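Local atomic coordinates of globin (Geobacter sulfurreducens, PDB entry 2W31), a protein that holds a heme in its globin domain, the part present here of a longer globin-coupled sensor probably set in the membrane, and probably binds oxygen. Residues Q64-W69 with H91-V96; V105-V110 with I141-M146; S116-N121 with E126-R131. One frame throughout, in Å; residues are numbered along the deposited sequence. Where two conformers were deposited one is given.

Interaction 1: Q64-W69 with H91-V96. With HEM (protoporphyrin IX containing Fe), chain C.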
loop_
_atom_site.group_PDB
_atom_site.type_symbol
_atom_site.label_atom_id
_atom_site.label_comp_id
_atom_site.label_asym_id
_atom_site.label_seq_id
_atom_site.Cartn_x
_atom_site.Cartn_y
_atom_site.Cartn_z
ATOM N N GLN A 64 12.061 -6.606 -18.397
ATOM C CA GLN A 64 11.646 -8.007 -18.302
ATOM C C GLN A 64 11.692 -8.540 -16.864
ATOM O O GLN A 64 10.789 -9.275 -16.442
ATOM C CB GLN A 64 12.553 -8.880 -19.194
ATOM C CG GLN A 64 12.150 -10.360 -19.225
ATOM C CD GLN A 64 10.876 -10.574 -19.995
ATOM O OE1 GLN A 64 10.671 -9.962 -21.052
ATOM N NE2 GLN A 64 9.993 -11.429 -19.471
ATOM N N THR A 65 12.727 -8.181 -16.107
ATOM C CA THR A 65 12.832 -8.628 -14.719
ATOM C C THR A 65 11.627 -8.187 -13.860
ATOM O O THR A 65 11.061 -8.986 -13.090
ATOM C CB THR A 65 14.134 -8.098 -14.102
ATOM O OG1 THR A 65 15.234 -8.751 -14.739
ATOM C CG2 THR A 65 14.203 -8.387 -12.621
ATOM N N HIS A 66 11.225 -6.933 -14.015
ATOM C CA HIS A 66 10.085 -6.431 -13.233
ATOM C C HIS A 66 8.751 -6.940 -13.813
ATOM O O HIS A 66 7.795 -7.213 -13.041
ATOM C CB HIS A 66 10.169 -4.919 -13.124
ATOM C CG HIS A 66 11.341 -4.475 -12.315
ATOM N ND1 HIS A 66 12.601 -4.319 -12.846
ATOM C CD2 HIS A 66 11.456 -4.218 -10.991
ATOM C CE1 HIS A 66 13.436 -3.977 -11.882
ATOM N NE2 HIS A 66 12.753 -3.861 -10.755
ATOM N N GLN A 67 8.704 -7.165 -15.141
ATOM C CA GLN A 67 7.512 -7.761 -15.769
ATOM C C GLN A 67 7.265 -9.170 -15.177
ATOM O O GLN A 67 6.116 -9.541 -14.824
ATOM C CB GLN A 67 7.698 -7.850 -17.298
ATOM C CG GLN A 67 6.444 -8.298 -18.019
ATOM C CD GLN A 67 6.687 -8.374 -19.495
ATOM O OE1 GLN A 67 6.589 -7.362 -20.197
ATOM N NE2 GLN A 67 7.025 -9.562 -19.974
ATOM N N ASP A 68 8.338 -9.931 -15.025
ATOM C CA ASP A 68 8.250 -11.313 -14.521
ATOM C C ASP A 68 7.751 -11.329 -13.078
ATOM O O ASP A 68 6.913 -12.160 -12.723
ATOM C CB ASP A 68 9.597 -12.065 -14.604
ATOM C CG ASP A 68 10.047 -12.399 -16.032
ATOM O OD1 ASP A 68 9.233 -12.405 -16.994
ATOM O OD2 ASP A 68 11.270 -12.674 -16.156
ATOM N N TRP A 69 8.252 -10.393 -12.254
ATOM C CA TRP A 69 7.788 -10.277 -10.866
ATOM C C TRP A 69 6.255 -10.013 -10.815
ATOM O O TRP A 69 5.516 -10.630 -10.005
ATOM C CB TRP A 69 8.554 -9.163 -10.108
ATOM C CG TRP A 69 7.814 -8.793 -8.808
ATOM C CD1 TRP A 69 7.880 -9.427 -7.603
ATOM C CD2 TRP A 69 6.838 -7.734 -8.661
ATOM N NE1 TRP A 69 6.978 -8.829 -6.694
ATOM C CE2 TRP A 69 6.357 -7.780 -7.331
ATOM C CE3 TRP A 69 6.344 -6.736 -9.536
ATOM C CZ2 TRP A 69 5.401 -6.859 -6.853
ATOM C CZ3 TRP A 69 5.406 -5.827 -9.064
ATOM C CH2 TRP A 69 4.945 -5.909 -7.723
ATOM N N HIS A 91 16.673 -7.269 -0.707
ATOM C CA HIS A 91 18.118 -7.061 -0.531
ATOM C C HIS A 91 18.869 -6.643 -1.790
ATOM O O HIS A 91 19.867 -5.932 -1.699
ATOM C CB HIS A 91 18.768 -8.270 0.133
ATOM C CG HIS A 91 18.474 -8.341 1.597
ATOM N ND1 HIS A 91 18.837 -7.328 2.460
ATOM C CD2 HIS A 91 17.845 -9.272 2.350
ATOM C CE1 HIS A 91 18.440 -7.632 3.682
ATOM N NE2 HIS A 91 17.837 -8.805 3.645
ATOM N N ALA A 92 18.384 -7.064 -2.960
ATOM C CA ALA A 92 18.978 -6.656 -4.241
ATOM C C ALA A 92 18.915 -5.133 -4.386
ATOM O O ALA A 92 19.874 -4.506 -4.852
ATOM C CB ALA A 92 18.254 -7.327 -5.391
ATOM N N HIS A 93 17.793 -4.537 -3.952
ATOM C CA HIS A 93 17.625 -3.099 -4.054
ATOM C C HIS A 93 18.482 -2.348 -3.010
ATOM O O HIS A 93 19.023 -1.288 -3.319
ATOM C CB HIS A 93 16.114 -2.705 -4.031
ATOM C CG HIS A 93 15.322 -3.262 -5.190
ATOM N ND1 HIS A 93 14.751 -4.516 -5.150
ATOM C CD2 HIS A 93 15.001 -2.742 -6.406
ATOM C CE1 HIS A 93 14.134 -4.761 -6.293
ATOM N NE2 HIS A 93 14.248 -3.697 -7.075
ATOM N N VAL A 94 18.588 -2.907 -1.813
ATOM C CA VAL A 94 19.454 -2.354 -0.793
ATOM C C VAL A 94 20.889 -2.331 -1.340
ATOM O O VAL A 94 21.568 -1.297 -1.310
ATOM C CB VAL A 94 19.392 -3.207 0.517
ATOM C CG1 VAL A 94 20.214 -2.565 1.649
ATOM C CG2 VAL A 94 17.928 -3.406 0.996
ATOM N N ARG A 95 21.325 -3.467 -1.883
ATOM C CA ARG A 95 22.684 -3.639 -2.413
ATOM C C ARG A 95 23.077 -2.623 -3.504
ATOM O O ARG A 95 24.215 -2.127 -3.529
ATOM C CB ARG A 95 22.823 -5.081 -2.911
ATOM C CG ARG A 95 24.006 -5.408 -3.818
ATOM C CD ARG A 95 23.746 -6.751 -4.517
ATOM N NE ARG A 95 23.152 -7.717 -3.593
ATOM C CZ ARG A 95 22.221 -8.613 -3.915
ATOM N NH1 ARG A 95 21.744 -8.688 -5.155
ATOM N NH2 ARG A 95 21.762 -9.432 -2.983
ATOM N N VAL A 96 22.157 -2.302 -4.415
ATOM C CA VAL A 96 22.476 -1.339 -5.498
ATOM C C VAL A 96 22.326 0.145 -5.109
ATOM O O VAL A 96 22.648 1.039 -5.906
ATOM C CB VAL A 96 21.689 -1.609 -6.798
ATOM C CG1 VAL A 96 21.983 -3.010 -7.293
ATOM C CG2 VAL A 96 20.165 -1.359 -6.609
HETATM C CHA HEM C . 16.024 -5.993 -9.324
HETATM C CHB HEM C . 11.337 -6.290 -8.243
HETATM C CHC HEM C . 11.283 -1.482 -7.640
HETATM C CHD HEM C . 15.511 -1.196 -9.961
HETATM C C1A HEM C . 14.768 -6.505 -9.073
HETATM C C2A HEM C . 14.403 -7.910 -9.070
HETATM C C3A HEM C . 13.096 -7.999 -8.794
HETATM C C4A HEM C . 12.619 -6.634 -8.596
HETATM C CMA HEM C . 12.217 -9.260 -8.675
HETATM C CAA HEM C . 15.387 -9.095 -9.331
HETATM C CBA HEM C . 16.150 -9.230 -8.008
HETATM C CGA HEM C . 16.890 -10.541 -7.831
HETATM O O1A HEM C . 16.242 -11.611 -7.655
HETATM O O2A HEM C . 18.153 -10.501 -7.849
HETATM C C1B HEM C . 10.952 -5.021 -7.843
HETATM C C2B HEM C . 9.706 -4.657 -7.188
HETATM C C3B HEM C . 9.685 -3.331 -7.015
HETATM C C4B HEM C . 10.905 -2.798 -7.606
HETATM C CMB HEM C . 8.659 -5.713 -6.772
HETATM C CAB HEM C . 8.596 -2.459 -6.392
HETATM C CBB HEM C . 7.289 -2.680 -6.629
HETATM C C1C HEM C . 12.382 -0.975 -8.288
HETATM C C2C HEM C . 12.650 0.416 -8.562
HETATM C C3C HEM C . 13.801 0.492 -9.238
HETATM C C4C HEM C . 14.313 -0.854 -9.387
HETATM C CMC HEM C . 11.764 1.597 -8.171
HETATM C CAC HEM C . 14.475 1.788 -9.731
HETATM C CBC HEM C . 14.856 1.995 -10.988
HETATM C C1D HEM C . 16.090 -2.436 -9.881
HETATM C C2D HEM C . 17.498 -2.730 -10.187
HETATM C C3D HEM C . 17.671 -4.222 -9.986
HETATM C C4D HEM C . 16.346 -4.697 -9.600
HETATM C CMD HEM C . 18.566 -1.723 -10.592
HETATM C CAD HEM C . 18.947 -5.083 -10.191
HETATM C CBD HEM C . 19.920 -4.959 -9.035
HETATM C CGD HEM C . 21.249 -5.534 -9.485
HETATM O O1D HEM C . 21.855 -5.026 -10.467
HETATM O O2D HEM C . 21.709 -6.507 -8.849
HETATM N NA HEM C . 13.659 -5.738 -8.790
HETATM N NB HEM C . 11.654 -3.869 -8.077
HETATM N NC HEM C . 13.416 -1.747 -8.808
HETATM N ND HEM C . 15.473 -3.618 -9.545
HETATM FE FE HEM C . 13.532 -3.736 -8.815
#

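Interaction 2: V105-V110 with I141-M146. With HEM (protoporphyrin IX containing Fe), chain C.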
loop_
_atom_site.group_PDB
_atom_site.type_symbol
_atom_site.label_atom_id
_atom_site.label_comp_id
_atom_site.label_asym_id
_atom_site.label_seq_id
_atom_site.Cartn_x
_atom_site.Cartn_y
_atom_site.Cartn_z
ATOM N N VAL A 105 7.058 4.001 -3.886
ATOM C CA VAL A 105 6.583 4.727 -5.058
ATOM C C VAL A 105 6.203 3.770 -6.182
ATOM O O VAL A 105 5.132 3.891 -6.779
ATOM C CB VAL A 105 7.643 5.717 -5.576
ATOM C CG1 VAL A 105 7.239 6.264 -6.936
ATOM C CG2 VAL A 105 7.845 6.848 -4.578
ATOM N N ALA A 106 7.086 2.819 -6.468
ATOM C CA ALA A 106 6.864 1.865 -7.548
ATOM C C ALA A 106 5.631 1.007 -7.281
ATOM O O ALA A 106 4.908 0.636 -8.206
ATOM C CB ALA A 106 8.091 0.988 -7.742
ATOM N N MET A 107 5.397 0.696 -6.010
ATOM C CA MET A 107 4.316 -0.205 -5.628
ATOM C C MET A 107 2.957 0.469 -5.780
ATOM O O MET A 107 1.950 -0.193 -6.032
ATOM C CB MET A 107 4.506 -0.690 -4.190
ATOM C CG MET A 107 3.585 -1.833 -3.793
ATOM S SD MET A 107 3.812 -3.297 -4.819
ATOM C CE MET A 107 5.216 -4.061 -4.012
ATOM N N ASN A 108 2.936 1.789 -5.623
ATOM C CA ASN A 108 1.738 2.590 -5.949
ATOM C C ASN A 108 1.408 2.507 -7.460
ATOM O O ASN A 108 0.217 2.370 -7.836
ATOM C CB ASN A 108 1.903 4.055 -5.505
ATOM C CG ASN A 108 0.610 4.846 -5.683
ATOM O OD1 ASN A 108 0.439 5.528 -6.696
ATOM N ND2 ASN A 108 -0.345 4.662 -4.767
ATOM N N VAL A 109 2.455 2.571 -8.305
ATOM C CA VAL A 109 2.237 2.451 -9.742
ATOM C C VAL A 109 1.554 1.097 -10.083
ATOM O O VAL A 109 0.590 1.032 -10.847
ATOM C CB VAL A 109 3.563 2.585 -10.527
ATOM C CG1 VAL A 109 3.303 2.403 -12.062
ATOM C CG2 VAL A 109 4.214 3.927 -10.225
ATOM N N VAL A 110 2.096 0.010 -9.535
ATOM C CA VAL A 110 1.531 -1.323 -9.791
ATOM C C VAL A 110 0.094 -1.416 -9.253
ATOM O O VAL A 110 -0.811 -1.994 -9.885
ATOM C CB VAL A 110 2.441 -2.400 -9.169
ATOM C CG1 VAL A 110 1.882 -3.797 -9.339
ATOM C CG2 VAL A 110 3.853 -2.300 -9.761
ATOM N N ILE A 141 1.559 -7.396 1.129
ATOM C CA ILE A 141 2.500 -8.398 1.632
ATOM C C ILE A 141 3.863 -8.240 0.960
ATOM O O ILE A 141 4.899 -8.231 1.646
ATOM C CB ILE A 141 1.939 -9.836 1.454
ATOM C CG1 ILE A 141 0.765 -10.055 2.421
ATOM C CG2 ILE A 141 3.063 -10.923 1.601
ATOM C CD1 ILE A 141 -0.136 -11.287 2.157
ATOM N N ASN A 142 3.874 -8.056 -0.367
ATOM C CA ASN A 142 5.139 -7.834 -1.085
ATOM C C ASN A 142 5.898 -6.614 -0.552
ATOM O O ASN A 142 7.095 -6.664 -0.271
ATOM C CB ASN A 142 4.886 -7.729 -2.595
ATOM C CG ASN A 142 4.833 -9.097 -3.280
ATOM O OD1 ASN A 142 5.729 -9.415 -4.090
ATOM N ND2 ASN A 142 3.838 -9.903 -2.954
ATOM N N LEU A 143 5.179 -5.500 -0.416
ATOM C CA LEU A 143 5.794 -4.267 0.061
ATOM C C LEU A 143 6.298 -4.416 1.511
ATOM O O LEU A 143 7.378 -3.908 1.877
ATOM C CB LEU A 143 4.740 -3.135 -0.021
ATOM C CG LEU A 143 5.209 -1.752 0.455
ATOM C CD1 LEU A 143 6.422 -1.241 -0.328
ATOM C CD2 LEU A 143 4.041 -0.761 0.339
ATOM N N ASP A 144 5.552 -5.152 2.325
ATOM C CA ASP A 144 5.892 -5.377 3.745
ATOM C C ASP A 144 7.241 -6.120 3.812
ATOM O O ASP A 144 8.202 -5.676 4.477
ATOM C CB ASP A 144 4.743 -6.191 4.357
ATOM C CG ASP A 144 4.892 -6.494 5.871
ATOM O OD1 ASP A 144 6.005 -6.308 6.484
ATOM O OD2 ASP A 144 3.866 -6.948 6.454
ATOM N N ILE A 145 7.351 -7.234 3.097
ATOM C CA ILE A 145 8.560 -8.070 3.183
ATOM C C ILE A 145 9.777 -7.336 2.591
ATOM O O ILE A 145 10.886 -7.370 3.157
ATOM C CB ILE A 145 8.330 -9.432 2.488
ATOM C CG1 ILE A 145 7.344 -10.292 3.280
ATOM C CG2 ILE A 145 9.681 -10.167 2.314
ATOM C CD1 ILE A 145 6.569 -11.313 2.449
ATOM N N MET A 146 9.569 -6.643 1.478
ATOM C CA MET A 146 10.646 -5.852 0.866
ATOM C C MET A 146 11.116 -4.735 1.800
ATOM O O MET A 146 12.344 -4.468 1.908
ATOM C CB MET A 146 10.219 -5.283 -0.491
ATOM C CG MET A 146 10.092 -6.335 -1.597
ATOM S SD MET A 146 9.724 -5.631 -3.201
ATOM C CE MET A 146 11.248 -4.795 -3.667
HETATM C CHA HEM C . 16.024 -5.993 -9.324
HETATM C CHB HEM C . 11.337 -6.290 -8.243
HETATM C CHC HEM C . 11.283 -1.482 -7.640
HETATM C CHD HEM C . 15.511 -1.196 -9.961
HETATM C C1A HEM C . 14.768 -6.505 -9.073
HETATM C C2A HEM C . 14.403 -7.910 -9.070
HETATM C C3A HEM C . 13.096 -7.999 -8.794
HETATM C C4A HEM C . 12.619 -6.634 -8.596
HETATM C CMA HEM C . 12.217 -9.260 -8.675
HETATM C CAA HEM C . 15.387 -9.095 -9.331
HETATM C CBA HEM C . 16.150 -9.230 -8.008
HETATM C CGA HEM C . 16.890 -10.541 -7.831
HETATM O O1A HEM C . 16.242 -11.611 -7.655
HETATM O O2A HEM C . 18.153 -10.501 -7.849
HETATM C C1B HEM C . 10.952 -5.021 -7.843
HETATM C C2B HEM C . 9.706 -4.657 -7.188
HETATM C C3B HEM C . 9.685 -3.331 -7.015
HETATM C C4B HEM C . 10.905 -2.798 -7.606
HETATM C CMB HEM C . 8.659 -5.713 -6.772
HETATM C CAB HEM C . 8.596 -2.459 -6.392
HETATM C CBB HEM C . 7.289 -2.680 -6.629
HETATM C C1C HEM C . 12.382 -0.975 -8.288
HETATM C C2C HEM C . 12.650 0.416 -8.562
HETATM C C3C HEM C . 13.801 0.492 -9.238
HETATM C C4C HEM C . 14.313 -0.854 -9.387
HETATM C CMC HEM C . 11.764 1.597 -8.171
HETATM C CAC HEM C . 14.475 1.788 -9.731
HETATM C CBC HEM C . 14.856 1.995 -10.988
HETATM C C1D HEM C . 16.090 -2.436 -9.881
HETATM C C2D HEM C . 17.498 -2.730 -10.187
HETATM C C3D HEM C . 17.671 -4.222 -9.986
HETATM C C4D HEM C . 16.346 -4.697 -9.600
HETATM C CMD HEM C . 18.566 -1.723 -10.592
HETATM C CAD HEM C . 18.947 -5.083 -10.191
HETATM C CBD HEM C . 19.920 -4.959 -9.035
HETATM C CGD HEM C . 21.249 -5.534 -9.485
HETATM O O1D HEM C . 21.855 -5.026 -10.467
HETATM O O2D HEM C . 21.709 -6.507 -8.849
HETATM N NA HEM C . 13.659 -5.738 -8.790
HETATM N NB HEM C . 11.654 -3.869 -8.077
HETATM N NC HEM C . 13.416 -1.747 -8.808
HETATM N ND HEM C . 15.473 -3.618 -9.545
HETATM FE FE HEM C . 13.532 -3.736 -8.815
#

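Interaction 3: S116-N121 with E126-R131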
loop_
_atom_site.group_PDB
_atom_site.type_symbol
_atom_site.label_atom_id
_atom_site.label_comp_id
_atom_site.label_asym_id
_atom_site.label_seq_id
_atom_site.Cartn_x
_atom_site.Cartn_y
_atom_site.Cartn_z
ATOM N N SER A 116 -7.120 -0.764 -11.867
ATOM C CA SER A 116 -7.821 -0.340 -13.090
ATOM C C SER A 116 -8.197 -1.534 -13.958
ATOM O O SER A 116 -9.310 -1.553 -14.514
ATOM C CB SER A 116 -7.042 0.722 -13.848
ATOM O OG SER A 116 -7.339 1.957 -13.207
ATOM N N ILE A 117 -7.315 -2.532 -14.075
ATOM C CA ILE A 117 -7.699 -3.797 -14.779
ATOM C C ILE A 117 -8.932 -4.432 -14.148
ATOM O O ILE A 117 -9.874 -4.872 -14.859
ATOM C CB ILE A 117 -6.539 -4.851 -14.719
ATOM C CG1 ILE A 117 -5.355 -4.377 -15.554
ATOM C CG2 ILE A 117 -6.983 -6.271 -15.159
ATOM C CD1 ILE A 117 -4.157 -5.360 -15.400
ATOM N N ILE A 118 -8.978 -4.473 -12.823
ATOM C CA ILE A 118 -10.118 -5.061 -12.139
ATOM C C ILE A 118 -11.379 -4.250 -12.405
ATOM O O ILE A 118 -12.432 -4.833 -12.730
ATOM C CB ILE A 118 -9.843 -5.196 -10.629
ATOM C CG1 ILE A 118 -8.727 -6.229 -10.387
ATOM C CG2 ILE A 118 -11.143 -5.571 -9.893
ATOM C CD1 ILE A 118 -8.318 -6.331 -8.925
ATOM N N GLN A 119 -11.316 -2.920 -12.266
ATOM C CA GLN A 119 -12.503 -2.076 -12.488
ATOM C C GLN A 119 -13.046 -2.266 -13.907
ATOM O O GLN A 119 -14.270 -2.345 -14.129
ATOM C CB GLN A 119 -12.139 -0.611 -12.248
ATOM C CG GLN A 119 -13.309 0.313 -12.156
ATOM C CD GLN A 119 -12.839 1.754 -12.080
ATOM O OE1 GLN A 119 -11.856 2.096 -11.381
ATOM N NE2 GLN A 119 -13.518 2.602 -12.811
ATOM N N ASP A 120 -12.128 -2.351 -14.861
ATOM C CA ASP A 120 -12.478 -2.378 -16.278
ATOM C C ASP A 120 -12.988 -3.743 -16.782
ATOM O O ASP A 120 -13.579 -3.821 -17.880
ATOM C CB ASP A 120 -11.308 -1.855 -17.103
ATOM C CG ASP A 120 -11.023 -0.380 -16.812
ATOM O OD1 ASP A 120 -11.929 0.306 -16.317
ATOM O OD2 ASP A 120 -9.911 0.096 -17.083
ATOM N N ASN A 121 -12.804 -4.799 -15.984
ATOM C CA ASN A 121 -13.145 -6.173 -16.425
ATOM C C ASN A 121 -14.194 -6.916 -15.598
ATOM O O ASN A 121 -14.689 -7.986 -16.023
ATOM C CB ASN A 121 -11.878 -7.023 -16.547
ATOM C CG ASN A 121 -11.043 -6.617 -17.717
ATOM O OD1 ASN A 121 -11.292 -7.059 -18.858
ATOM N ND2 ASN A 121 -10.054 -5.756 -17.478
ATOM N N GLU A 126 -19.464 -7.476 -6.216
ATOM C CA GLU A 126 -18.884 -8.325 -5.213
ATOM C C GLU A 126 -17.760 -9.103 -5.870
ATOM O O GLU A 126 -16.776 -9.402 -5.202
ATOM C CB GLU A 126 -19.949 -9.232 -4.587
ATOM C CG GLU A 126 -20.964 -8.493 -3.659
ATOM C CD GLU A 126 -20.337 -7.402 -2.749
ATOM O OE1 GLU A 126 -19.321 -7.717 -2.083
ATOM O OE2 GLU A 126 -20.874 -6.253 -2.683
ATOM N N GLU A 127 -17.879 -9.398 -7.173
ATOM C CA GLU A 127 -16.737 -10.015 -7.873
ATOM C C GLU A 127 -15.568 -9.031 -7.823
ATOM O O GLU A 127 -14.412 -9.402 -7.537
ATOM C CB GLU A 127 -17.059 -10.367 -9.336
ATOM C CG GLU A 127 -17.930 -11.611 -9.507
ATOM C CD GLU A 127 -18.086 -12.050 -10.970
ATOM O OE1 GLU A 127 -17.500 -11.426 -11.886
ATOM O OE2 GLU A 127 -18.812 -13.053 -11.211
ATOM N N ARG A 128 -15.870 -7.770 -8.112
ATOM C CA ARG A 128 -14.854 -6.714 -8.126
ATOM C C ARG A 128 -14.253 -6.537 -6.717
ATOM O O ARG A 128 -13.014 -6.469 -6.563
ATOM C CB ARG A 128 -15.522 -5.416 -8.644
ATOM C CG ARG A 128 -14.575 -4.358 -9.020
ATOM C CD ARG A 128 -15.202 -3.286 -9.900
ATOM N NE ARG A 128 -16.261 -2.565 -9.210
ATOM C CZ ARG A 128 -17.540 -2.615 -9.560
ATOM N NH1 ARG A 128 -17.913 -3.375 -10.580
ATOM N NH2 ARG A 128 -18.444 -1.929 -8.878
ATOM N N ARG A 129 -15.117 -6.495 -5.690
ATOM C CA ARG A 129 -14.641 -6.280 -4.324
ATOM C C ARG A 129 -13.677 -7.398 -3.902
ATOM O O ARG A 129 -12.573 -7.157 -3.381
ATOM C CB ARG A 129 -15.791 -6.186 -3.326
ATOM C CG ARG A 129 -15.325 -5.659 -1.953
ATOM C CD ARG A 129 -16.405 -5.776 -0.845
ATOM N NE ARG A 129 -17.738 -5.364 -1.325
ATOM C CZ ARG A 129 -18.244 -4.121 -1.288
ATOM N NH1 ARG A 129 -17.570 -3.088 -0.748
ATOM N NH2 ARG A 129 -19.470 -3.910 -1.753
ATOM N N GLN A 130 -14.079 -8.635 -4.171
ATOM C CA GLN A 130 -13.269 -9.779 -3.780
ATOM C C GLN A 130 -11.911 -9.813 -4.481
ATOM O O GLN A 130 -10.893 -10.109 -3.822
ATOM C CB GLN A 130 -14.041 -11.086 -4.019
ATOM C CG GLN A 130 -15.149 -11.354 -3.001
ATOM C CD GLN A 130 -15.830 -12.711 -3.262
ATOM O OE1 GLN A 130 -15.314 -13.532 -4.019
ATOM N NE2 GLN A 130 -16.999 -12.942 -2.631
ATOM N N ARG A 131 -11.882 -9.495 -5.774
ATOM C CA ARG A 131 -10.621 -9.460 -6.542
ATOM C C ARG A 131 -9.727 -8.294 -6.105
ATOM O O ARG A 131 -8.511 -8.481 -5.925
ATOM C CB ARG A 131 -10.894 -9.430 -8.050
ATOM C CG ARG A 131 -11.377 -10.800 -8.548
ATOM C CD ARG A 131 -12.227 -10.738 -9.823
ATOM N NE ARG A 131 -12.650 -12.094 -10.199
ATOM C CZ ARG A 131 -13.594 -12.799 -9.583
ATOM N NH1 ARG A 131 -14.262 -12.294 -8.552
ATOM N NH2 ARG A 131 -13.863 -14.049 -9.995
#

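Interaction 1: Q64-W69 with H91-V96
His66 and His93 sit on two helices, 62-72 and 80-96; in the segments 64-69 and 91-96 the nearest CA atoms, those of His66 and His93, are 12.3 Å apart, with the heme standing between them, one face toward each segment. Both imidazoles reach into the gap and bind the heme iron: His66 NE2 at 2.1 Å from one side, and His93 NE2, in the conformer given of two, at 1.9 Å from the other. The two NE2 atoms are thus 4.0 Å apart with the iron almost on the line between them. The ring planes are twisted about 60° from each other: the His66 ring runs along the NB-ND diagonal of the porphyrin, whereas that of His93 follows NA-NC. Each ND1 donates a hydrogen bond to a carbonyl one turn back in its own helix, Leu62 O for His66 and Ile89 O for His93, which fixes the ring rotation and probably makes the imidazole a stronger donor to iron. Other side chains seat the macrocycle. Trp69, with CG anti to its own N (chi1 165°), turns one face of the indole to the heme methyl CMB, which stands over the ring centre, 3.1 Å from CE2. On the propionate side, Thr65 CG2 touches CAA at 3.6 Å, while Val96 CG1 presses on CBD at 3.3 Å from the His93 side. Phe39 also meets the His66 ring. Two histidines on helices E and F of the globin fold, both bound to iron, make the bis-histidyl, hexacoordinate heme site of this sensor domain.

Interaction 2: V105-V110 with I141-M146
Met107 makes nearly all of this helix contact with one methyl group: CE reaches across to helix 125-151 and lodges between Asn142 and Leu143, 3.9 Å from Asn142 CB and equally far from Leu143 N. The same methyl meets the vinyl carbon CBB of the heme at 3.6 Å, so it touches both the second helix and the porphyrin rim. Two bends, at chi2 (60°) and chi3 (83°), curl the chain to put CE there. The side chains of Met107 and Leu143 run past each other in opposite directions, Met107 CE lying 4.1 Å from Leu143 CB. The CA atoms of Met107 and Leu143 are 7.1 Å apart, and the methyl packs by van der Waals contact on CB atoms and the Leu143 backbone N. The Asn142 carboxamide bonds other partners: ND2 donates to Ile138 O and bonds Tyr82 OH. Around the heme edge, Ala106 CB lies 3.7 Å from CAB of the same vinyl group. From the second helix, Met146 brings its SD to 3.7 Å from the methyl CMB, and its CE, swung round by the bent end of the chain, lies 3.8 Å from C2B. Leu143 also packs on Leu143 of the second subunit, and Asn108 ND2 bonds Asp140 OD2 there. This is the packing of helices G and H of the globin fold, which line the apolar inner end of the heme pocket and face the dimer partner.

Interaction 3: S116-N121 with E126-R131
The guanidinium of Arg131, whose CB packs against Ile118, has Glu127 O at its edge, in plane, with NH1 donating to that carbonyl over 3.1 Å; the backbone N of Arg131 reaches the same oxygen from the opposite face of its plane. Arg129 is engaged at its edge: NE to Glu126 OE1 and NH2 to Glu126 OE2, both 2.9 Å, make a side-on, two-pronged salt bridge that holds the two flat groups nearly coplanar. These groups decorate the helical hairpin joining helices G and H of the globin fold, whose short segments run antiparallel at 166° with their axes 9.7 Å apart. The helices meet mainly through side-chain carbon, and through the Arg131 carbonyl. Ile118 sends CG2 against Arg128 CG at 3.7 Å, the two side chains crossing obliquely, while its other branch ends with CD1 over the backbone of Arg131, 3.7 Å from Arg131 O. Farther along, Arg128 CD rests on Gln119 CA at 3.9 Å, and a bend at chi3 (64°) turns its head to let NH1 bond Phe122 O in the connecting turn. Arg129 has a second partner, Asp120 of the second subunit, and Ser116 OG is bonded by Arg129 NH1 of that subunit, so this end joins the dimer interface. At the close of the first helix, Asn121 turns its amide back, and ND2 donates a straight 2.8 Å bond, 171°, to Ile117 O.

In the fold
Following the chain from the N terminus, interaction 1 closes first, linking helix 62-72 to helix 80-96 through the heme iron. Interaction 2 opens afterwards, in series, on helix 100-121 and closes on helix 125-151; interaction 3 is nested within that loop, at the turn where the same two helices reverse direction. Interactions 1 and 2 share the heme and touch directly: Trp69 NE1 probably donates to Asn142 OD1, and Met146 CE packs on His93 ND1. Interaction 3 lies apart, its centre about 28 Å from that of interaction 1 and about 20 Å from that of interaction 2. Interactions 2 and 3 both touch the second subunit, the former from the heme-pocket wall, the latter from the helix turn.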